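Local coordinates for protein MOR (Lactococcus phage TP901-1, PDB 6TRI) that is the phage modulator of repression, a small all-helical protein of the helix-turn-helix class that probably counteracts the lysogenic repressor in the genetic switch, at residues L11-I14 and T15-C18. Sequence-based numbering, arbitrary orientation.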
ATOM      1  N   LEU B  11      -4.104 -12.770  -8.364  1.00 50.38           N
ATOM      2  CA  LEU B  11      -4.707 -13.229  -9.611  1.00 48.71           C
ATOM      3  C   LEU B  11      -5.601 -14.437  -9.373  1.00 51.47           C
ATOM      4  O   LEU B  11      -6.560 -14.663 -10.108  1.00 63.77           O
ATOM      5  CB  LEU B  11      -3.626 -13.570 -10.641  1.00 42.31           C
ATOM      6  CG  LEU B  11      -2.768 -12.393 -11.114  1.00 41.81           C
ATOM      7  CD1 LEU B  11      -1.650 -12.867 -12.029  1.00 57.82           C
ATOM      8  CD2 LEU B  11      -3.623 -11.347 -11.801  1.00 41.69           C
ATOM      9  N   GLY B  12      -5.284 -15.210  -8.339  1.00 53.17           N
ATOM     10  CA  GLY B  12      -6.090 -16.361  -7.984  1.00 56.62           C
ATOM     11  C   GLY B  12      -7.471 -15.951  -7.514  1.00 63.48           C
ATOM     12  O   GLY B  12      -8.479 -16.493  -7.971  1.00 62.32           O
ATOM     13  N   LYS B  13      -7.518 -14.985  -6.599  1.00 52.96           N
ATOM     14  CA  LYS B  13      -8.781 -14.512  -6.040  1.00 56.75           C
ATOM     15  C   LYS B  13      -9.644 -13.856  -7.109  1.00 47.22           C
ATOM     16  O   LYS B  13     -10.869 -13.971  -7.087  1.00 56.47           O
ATOM     17  CB  LYS B  13      -8.531 -13.527  -4.894  1.00 50.91           C
ATOM     18  CG  LYS B  13      -7.819 -14.127  -3.695  1.00 55.22           C
ATOM     19  CD  LYS B  13      -8.701 -15.119  -2.959  1.00 54.99           C
ATOM     20  CE  LYS B  13      -9.965 -14.452  -2.445  1.00 64.37           C
ATOM     21  NZ  LYS B  13     -10.734 -15.346  -1.533  1.00 81.46           N
ATOM     22  N   ILE B  14      -8.995 -13.169  -8.042  1.00 45.99           N
ATOM     23  CA  ILE B  14      -9.698 -12.468  -9.109  1.00 46.97           C
ATOM     24  C   ILE B  14     -10.418 -13.446 -10.031  1.00 44.20           C
ATOM     25  O   ILE B  14     -11.563 -13.214 -10.425  1.00 53.30           O
ATOM     26  CB  ILE B  14      -8.727 -11.597  -9.920  1.00 44.31           C
ATOM     27  CG1 ILE B  14      -8.260 -10.420  -9.064  1.00 35.25           C
ATOM     28  CG2 ILE B  14      -9.384 -11.102 -11.202  1.00 48.89           C
ATOM     29  CD1 ILE B  14      -7.206  -9.563  -9.717  1.00 39.94           C
ATOM     30  N   THR B  15      -9.749 -14.545 -10.361  1.00 47.91           N
ATOM     31  CA  THR B  15     -10.348 -15.597 -11.174  1.00 41.28           C
ATOM     32  C   THR B  15     -11.483 -16.271 -10.414  1.00 51.48           C
ATOM     33  O   THR B  15     -12.544 -16.551 -10.973  1.00 54.25           O
ATOM     34  CB  THR B  15      -9.308 -16.660 -11.580  1.00 50.43           C
ATOM     35  OG1 THR B  15      -8.185 -16.018 -12.196  1.00 58.18           O
ATOM     36  CG2 THR B  15      -9.916 -17.660 -12.551  1.00 48.00           C
ATOM     37  N   GLU B  16     -11.240 -16.523  -9.133  1.00 63.59           N
ATOM     38  CA  GLU B  16     -12.207 -17.170  -8.252  1.00 58.17           C
ATOM     39  C   GLU B  16     -13.451 -16.313  -8.009  1.00 60.24           C
ATOM     40  O   GLU B  16     -14.576 -16.806  -8.087  1.00 70.87           O
ATOM     41  CB  GLU B  16     -11.538 -17.512  -6.918  1.00 65.42           C
ATOM     42  CG  GLU B  16     -12.491 -17.890  -5.798  1.00 85.80           C
ATOM     43  CD  GLU B  16     -11.786 -18.004  -4.456  1.00101.28           C
ATOM     44  OE1 GLU B  16     -10.538 -17.948  -4.434  1.00102.54           O
ATOM     45  OE2 GLU B  16     -12.478 -18.144  -3.423  1.00105.86           O
ATOM     46  N   LYS B  17     -13.243 -15.030  -7.720  1.00 59.76           N
ATOM     47  CA  LYS B  17     -14.336 -14.135  -7.348  1.00 60.45           C
ATOM     48  C   LYS B  17     -15.027 -13.462  -8.534  1.00 57.22           C
ATOM     49  O   LYS B  17     -16.255 -13.389  -8.583  1.00 61.67           O
ATOM     50  CB  LYS B  17     -13.826 -13.055  -6.389  1.00 57.97           C
ATOM     51  CG  LYS B  17     -13.661 -13.509  -4.946  1.00 59.21           C
ATOM     52  CD  LYS B  17     -15.009 -13.777  -4.294  1.00 70.41           C
ATOM     53  CE  LYS B  17     -14.872 -13.959  -2.790  1.00 83.85           C
ATOM     54  NZ  LYS B  17     -13.981 -15.097  -2.434  1.00 96.03           N
ATOM     55  N   CYS B  18     -14.241 -12.966  -9.484  1.00 53.08           N
ATOM     56  CA  CYS B  18     -14.785 -12.152 -10.568  1.00 46.20           C
ATOM     57  C   CYS B  18     -14.833 -12.876 -11.907  1.00 57.69           C
ATOM     58  O   CYS B  18     -15.668 -12.569 -12.757  1.00 67.52           O
ATOM     59  CB  CYS B  18     -13.968 -10.869 -10.713  1.00 47.17           C
ATOM     60  SG  CYS B  18     -13.931  -9.851  -9.227  1.00 71.05           S
TER
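The last turns of helix 8-17 bring Lys13, Glu16 and Lys17 together in a surface salt-bridge network, the i/i+3/i+4 spacing setting all three on one flank. Lys13 and Glu16 run side by side: Lys13 NZ stands 3.8 Å from Glu16 OE2, a long salt bridge, while Lys13 CD passes 3.7 Å from Glu16 OE1. Lys17 NZ approaches Glu16 OE2 at 3.5 Å, so one carboxylate oxygen serves two cations. Bends at chi2 and chi3 (-69° and -60°) turn the Lys13 chain into this group. Lys13 NZ and Lys17 NZ lie 3.4 Å apart, two donors gathered round the Glu16 carboxylate, whose charge probably lets them come this close. Alpha-helical bonding underlies the cluster, with Lys17 N donating to Lys13 O at 2.7 Å and Cys18 N to Ile14 O at 2.8 Å. On another flank, Thr15 folds back on its own helix: Thr15 OG1, anti to the carbonyl carbon (chi1 -53°), bonds Leu11 O at 3.0 Å, and Thr15 N reaches that oxygen from the opposite face of the carbonyl plane. Buried Ile14 faces inward to the core of the all-helical, helix-turn-helix-type domain, meeting Phe24, Leu39 and Leu57 of three other helices.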